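PDB 2D4E: 5-carboxymethyl-2-hydroxymuconate semialdehyde dehydrogenase from Thermus thermophilus, which probably catalyses the NAD-dependent oxidation of 5-carboxymethyl-2-hydroxymuconate semialdehyde to the corresponding carboxylic acid. Local coordinates for residues C[33-38]-C[211-216]; C[125-130]-C[179-184]. One frame throughout, in Å; residues are numbered along the deposited sequence.

Contact 1: C[33-38]-C[211-216]; sequences GEFVPS and ILKEAD
Lys213 reaches from the last turn of helix 203-214 to Phe35 and Gly33 in a small N-terminal beta hairpin. The hairpin pairs strand 29-31 antiparallel with strand 34-36, and Gly33 lies at its turn with positive phi. Helix 203-214 belongs to the Rossmann-type part of the aldehyde dehydrogenase fold. It is the helix of the crossover between the adjacent parallel strands 193-196 and 222-224.

The lysine chain starts at CB, which leaves the helix in the direction of the hairpin. CG stands anti to the backbone N (chi1 176°), and the next two torsions are also extended. CB and CG stay beyond touching distance of the aromatic ring. CD makes the contact with it, 4.2 Å from Phe35 CE1. The approach is oblique, so it is a loose aliphatic touch on one corner of the ring. CE already leads away from the ring. The chain then bends at its last torsion (chi4 61°) and carries NZ toward the hairpin turn. There NZ lies 3.8 Å from Gly33 O, too long for a hydrogen bond. The attraction between ammonium and carbonyl is therefore probably weak. Within the two segments NZ has no closer partner than this oxygen.

Phe35 also packs on Thr206, Ala209 and Glu210 of helix 203-214. Its ring meets Phe30 edge-to-face, and a bound glycerol lies next to its side chain. Ile211 and Leu212 pack on helix 85-101, and Glu214 forms a salt bridge with Lys101.

Just beyond Lys213 the helix closes in a Schellman motif. Asp216 takes positive phi (65°), and its backbone N bonds to Lys213 O at 2.9 Å.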
loop_
_atom_site.group_PDB
_atom_site.type_symbol
_atom_site.label_atom_id
_atom_site.label_comp_id
_atom_site.label_asym_id
_atom_site.label_seq_id
_atom_site.Cartn_x
_atom_site.Cartn_y
_atom_site.Cartn_z
ATOM N N GLY C 33 32.296 -20.691 5.508
ATOM C CA GLY C 33 32.714 -20.351 6.860
ATOM C C GLY C 33 34.192 -20.254 7.210
ATOM O O GLY C 33 34.531 -20.205 8.389
ATOM N N GLU C 34 35.070 -20.206 6.212
ATOM C CA GLU C 34 36.507 -20.119 6.472
ATOM C C GLU C 34 37.241 -19.276 5.438
ATOM O O GLU C 34 36.826 -19.205 4.277
ATOM C CB GLU C 34 37.146 -21.515 6.462
ATOM C CG GLU C 34 36.701 -22.456 7.565
ATOM C CD GLU C 34 37.439 -23.789 7.510
ATOM O OE1 GLU C 34 37.144 -24.671 8.349
ATOM O OE2 GLU C 34 38.314 -23.952 6.623
ATOM N N PHE C 35 38.336 -18.643 5.858
ATOM C CA PHE C 35 39.144 -17.867 4.926
ATOM C C PHE C 35 40.083 -18.849 4.239
ATOM O O PHE C 35 40.767 -19.628 4.898
ATOM C CB PHE C 35 39.956 -16.792 5.648
ATOM C CG PHE C 35 39.142 -15.601 6.053
ATOM C CD1 PHE C 35 38.641 -15.488 7.346
ATOM C CD2 PHE C 35 38.836 -14.608 5.124
ATOM C CE1 PHE C 35 37.841 -14.399 7.707
ATOM C CE2 PHE C 35 38.042 -13.520 5.473
ATOM C CZ PHE C 35 37.542 -13.413 6.763
ATOM N N VAL C 36 40.101 -18.825 2.913
ATOM C CA VAL C 36 40.954 -19.729 2.160
ATOM C C VAL C 36 41.520 -19.066 0.915
ATOM O O VAL C 36 40.932 -18.129 0.374
ATOM C CB VAL C 36 40.180 -20.987 1.702
ATOM C CG1 VAL C 36 39.581 -21.708 2.905
ATOM C CG2 VAL C 36 39.095 -20.589 0.706
ATOM N N PRO C 37 42.682 -19.549 0.445
ATOM C CA PRO C 37 43.328 -19.008 -0.749
ATOM C C PRO C 37 42.738 -19.738 -1.943
ATOM O O PRO C 37 41.898 -20.621 -1.777
ATOM C CB PRO C 37 44.784 -19.384 -0.540
ATOM C CG PRO C 37 44.648 -20.760 0.048
ATOM C CD PRO C 37 43.544 -20.564 1.085
ATOM N N SER C 38 43.167 -19.371 -3.142
ATOM C CA SER C 38 42.688 -20.058 -4.330
ATOM C C SER C 38 43.428 -21.394 -4.336
ATOM O O SER C 38 44.518 -21.499 -3.772
ATOM C CB SER C 38 43.036 -19.256 -5.579
ATOM O OG SER C 38 42.470 -17.963 -5.512
ATOM N N ILE C 211 34.413 -9.385 9.731
ATOM C CA ILE C 211 33.380 -8.851 10.597
ATOM C C ILE C 211 32.132 -9.728 10.607
ATOM O O ILE C 211 31.580 -10.003 11.668
ATOM C CB ILE C 211 33.018 -7.411 10.180
ATOM C CG1 ILE C 211 34.213 -6.493 10.467
ATOM C CG2 ILE C 211 31.772 -6.940 10.920
ATOM C CD1 ILE C 211 34.056 -5.082 9.953
ATOM N N LEU C 212 31.674 -10.167 9.439
ATOM C CA LEU C 212 30.494 -11.021 9.410
ATOM C C LEU C 212 30.773 -12.321 10.154
ATOM O O LEU C 212 29.863 -12.921 10.724
ATOM C CB LEU C 212 30.054 -11.311 7.975
ATOM C CG LEU C 212 28.980 -10.338 7.467
ATOM C CD1 LEU C 212 29.500 -8.900 7.537
ATOM C CD2 LEU C 212 28.576 -10.698 6.051
ATOM N N LYS C 213 32.031 -12.757 10.154
ATOM C CA LYS C 213 32.386 -13.975 10.868
ATOM C C LYS C 213 32.404 -13.660 12.362
ATOM O O LYS C 213 32.067 -14.507 13.184
ATOM C CB LYS C 213 33.759 -14.497 10.433
ATOM C CG LYS C 213 34.216 -15.724 11.221
ATOM C CD LYS C 213 35.580 -16.215 10.761
ATOM C CE LYS C 213 36.136 -17.310 11.676
ATOM N NZ LYS C 213 35.266 -18.524 11.715
ATOM N N GLU C 214 32.801 -12.439 12.709
ATOM C CA GLU C 214 32.829 -12.037 14.106
ATOM C C GLU C 214 31.392 -11.925 14.617
ATOM O O GLU C 214 31.138 -12.054 15.817
ATOM C CB GLU C 214 33.549 -10.694 14.282
ATOM C CG GLU C 214 33.704 -10.285 15.747
ATOM C CD GLU C 214 34.393 -8.939 15.937
ATOM O OE1 GLU C 214 34.555 -8.515 17.100
ATOM O OE2 GLU C 214 34.772 -8.301 14.935
ATOM N N ALA C 215 30.456 -11.680 13.701
ATOM C CA ALA C 215 29.045 -11.561 14.058
ATOM C C ALA C 215 28.470 -12.967 14.178
ATOM O O ALA C 215 27.323 -13.149 14.577
ATOM C CB ALA C 215 28.287 -10.770 12.991
ATOM N N ASP C 216 29.289 -13.950 13.814
ATOM C CA ASP C 216 28.938 -15.367 13.878
ATOM C C ASP C 216 27.804 -15.824 12.954
ATOM O O ASP C 216 26.982 -16.658 13.334
ATOM C CB ASP C 216 28.626 -15.753 15.333
ATOM C CG ASP C 216 28.479 -17.259 15.526
ATOM O OD1 ASP C 216 29.277 -18.021 14.937
ATOM O OD2 ASP C 216 27.572 -17.678 16.277
#

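Contact 2: C[125-130]-C[179-184]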
loop_
_atom_site.group_PDB
_atom_site.type_symbol
_atom_site.label_atom_id
_atom_site.label_comp_id
_atom_site.label_asym_id
_atom_site.label_seq_id
_atom_site.Cartn_x
_atom_site.Cartn_y
_atom_site.Cartn_z
ATOM N N VAL C 125 31.619 4.601 5.964
ATOM C CA VAL C 125 31.566 3.444 6.851
ATOM C C VAL C 125 30.295 3.571 7.680
ATOM O O VAL C 125 29.615 2.585 7.945
ATOM C CB VAL C 125 32.779 3.382 7.800
ATOM C CG1 VAL C 125 32.570 2.286 8.839
ATOM C CG2 VAL C 125 34.046 3.108 7.004
ATOM N N ALA C 126 29.978 4.792 8.091
ATOM C CA ALA C 126 28.767 5.018 8.865
ATOM C C ALA C 126 27.539 4.650 8.016
ATOM O O ALA C 126 26.586 4.054 8.518
ATOM C CB ALA C 126 28.696 6.479 9.313
ATOM N N ARG C 127 27.563 4.999 6.731
ATOM C CA ARG C 127 26.448 4.670 5.842
ATOM C C ARG C 127 26.342 3.157 5.677
ATOM O O ARG C 127 25.248 2.613 5.570
ATOM C CB ARG C 127 26.633 5.321 4.465
ATOM C CG ARG C 127 26.210 6.784 4.395
ATOM C CD ARG C 127 24.678 6.947 4.412
ATOM N NE ARG C 127 24.019 6.382 3.226
ATOM C CZ ARG C 127 23.541 5.140 3.134
ATOM N NH1 ARG C 127 23.627 4.303 4.163
ATOM N NH2 ARG C 127 22.993 4.724 1.999
ATOM N N ALA C 128 27.488 2.486 5.643
ATOM C CA ALA C 128 27.521 1.035 5.501
ATOM C C ALA C 128 26.858 0.399 6.718
ATOM O O ALA C 128 26.066 -0.536 6.591
ATOM C CB ALA C 128 28.954 0.554 5.380
ATOM N N ALA C 129 27.192 0.904 7.900
ATOM C CA ALA C 129 26.599 0.384 9.123
ATOM C C ALA C 129 25.091 0.646 9.053
ATOM O O ALA C 129 24.281 -0.227 9.385
ATOM C CB ALA C 129 27.208 1.077 10.336
ATOM N N GLU C 130 24.725 1.846 8.610
ATOM C CA GLU C 130 23.317 2.222 8.479
ATOM C C GLU C 130 22.562 1.306 7.517
ATOM O O GLU C 130 21.367 1.063 7.695
ATOM C CB GLU C 130 23.186 3.672 8.002
ATOM C CG GLU C 130 21.747 4.099 7.700
ATOM C CD GLU C 130 21.621 5.582 7.352
ATOM O OE1 GLU C 130 22.398 6.071 6.498
ATOM O OE2 GLU C 130 20.737 6.255 7.929
ATOM N N SER C 179 28.784 -2.536 -1.522
ATOM C CA SER C 179 28.581 -3.970 -1.354
ATOM C C SER C 179 27.546 -4.211 -0.260
ATOM O O SER C 179 26.663 -5.049 -0.417
ATOM C CB SER C 179 29.895 -4.689 -1.015
ATOM O OG SER C 179 30.391 -4.311 0.259
ATOM N N THR C 180 27.644 -3.463 0.837
ATOM C CA THR C 180 26.691 -3.611 1.938
ATOM C C THR C 180 25.298 -3.162 1.515
ATOM O O THR C 180 24.301 -3.596 2.095
ATOM C CB THR C 180 27.119 -2.810 3.193
ATOM O OG1 THR C 180 27.205 -1.414 2.877
ATOM C CG2 THR C 180 28.466 -3.310 3.701
ATOM N N TRP C 181 25.238 -2.302 0.500
ATOM C CA TRP C 181 23.969 -1.809 -0.037
ATOM C C TRP C 181 23.133 -2.987 -0.566
ATOM O O TRP C 181 21.902 -2.944 -0.549
ATOM C CB TRP C 181 24.241 -0.823 -1.183
ATOM C CG TRP C 181 23.011 -0.240 -1.853
ATOM C CD1 TRP C 181 22.728 -0.248 -3.193
ATOM C CD2 TRP C 181 21.930 0.459 -1.220
ATOM N NE1 TRP C 181 21.543 0.401 -3.428
ATOM C CE2 TRP C 181 21.030 0.844 -2.237
ATOM C CE3 TRP C 181 21.634 0.795 0.112
ATOM C CZ2 TRP C 181 19.851 1.552 -1.970
ATOM C CZ3 TRP C 181 20.459 1.500 0.379
ATOM C CH2 TRP C 181 19.583 1.869 -0.657
ATOM N N ARG C 182 23.808 -4.036 -1.027
ATOM C CA ARG C 182 23.127 -5.213 -1.571
ATOM C C ARG C 182 23.096 -6.383 -0.584
ATOM O O ARG C 182 22.114 -7.134 -0.512
ATOM C CB ARG C 182 23.827 -5.666 -2.850
ATOM C CG ARG C 182 24.090 -4.546 -3.849
ATOM C CD ARG C 182 22.813 -4.019 -4.491
ATOM N NE ARG C 182 23.122 -3.451 -5.802
ATOM C CZ ARG C 182 22.313 -3.504 -6.856
ATOM N NH1 ARG C 182 21.123 -4.084 -6.756
ATOM N NH2 ARG C 182 22.697 -2.973 -8.010
ATOM N N ILE C 183 24.183 -6.535 0.166
ATOM C CA ILE C 183 24.300 -7.602 1.144
ATOM C C ILE C 183 23.250 -7.500 2.243
ATOM O O ILE C 183 22.618 -8.490 2.603
ATOM C CB ILE C 183 25.696 -7.590 1.800
ATOM C CG1 ILE C 183 26.772 -7.822 0.730
ATOM C CG2 ILE C 183 25.761 -8.647 2.900
ATOM C CD1 ILE C 183 28.188 -7.535 1.215
ATOM N N ALA C 184 23.068 -6.298 2.774
ATOM C CA ALA C 184 22.107 -6.076 3.843
ATOM C C ALA C 184 20.689 -6.517 3.462
ATOM O O ALA C 184 20.064 -7.296 4.180
ATOM C CB ALA C 184 22.124 -4.603 4.259
#
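Thr180 meets Ala128 where the segments 125-130 and 179-184 come closest, the two CA atoms 5.9 Å apart. Thr180 OG1 does the touching. It rests 3.6 Å from both Ala128 CA and Ala128 CB, a van der Waals contact that the small alanine permits. The first torsion (chi1 60°) puts OG1 between the backbone N and the carbonyl carbon. From there it hydrogen-bonds back to Leu176 O in the preceding turn. Asn131 ND2 of helix 118-136 also donates to it, so this buried hydroxyl links the two helices.

Trp181 follows, its CG anti to the backbone N (chi1 179°). Trp181 CZ3 lies 4.4 Å from Arg127 NH2, near the guanidinium plane and at its edge. NH2 approaches the indole obliquely, and the pair is not a stack. Arg127 curls back along its own helix, where Arg127 NH1 forms a salt bridge with Glu130 OE1 at 3.2 Å and also bonds to Asn131 OD1. The Trp181 side chain lies about 6 Å from the bound NAD.

Helix 175-188 is the helix of a beta-alpha-beta crossover between parallel strands 166-169 and 193-196 of the Rossmann-type NAD-binding domain. Helix 118-136 packs against it.

Arg182 turns from this interface toward the sheet. There its NH2 forms a salt bridge with Glu271 OE1, while Trp181 NE1 donates a hydrogen bond to Glu271 OE2. At Ile183 the backbone N bonds to Ser179 O at 2.9 Å. Ala184 points its CB back toward helix 118-136.

Overall arrangement
Contact 1 lies at the surface, about 23 Å from the centre of the chain. Contact 2 is buried, its centre about 10 Å from it. The centres of the two contacts are 18 Å apart and they do not touch. They share no helix or strand, but both use a helix from a crossover of the same parallel sheet. Leu208 of helix 203-214, the helix of contact 1, packs on Thr180 of contact 2. The chemistry follows the place. At the surface an exposed lysine lies loosely by a ring and a carbonyl. In the core small residues bring two helices close, and Thr180, Arg127 and Trp181 all have hydrogen-bonding partners.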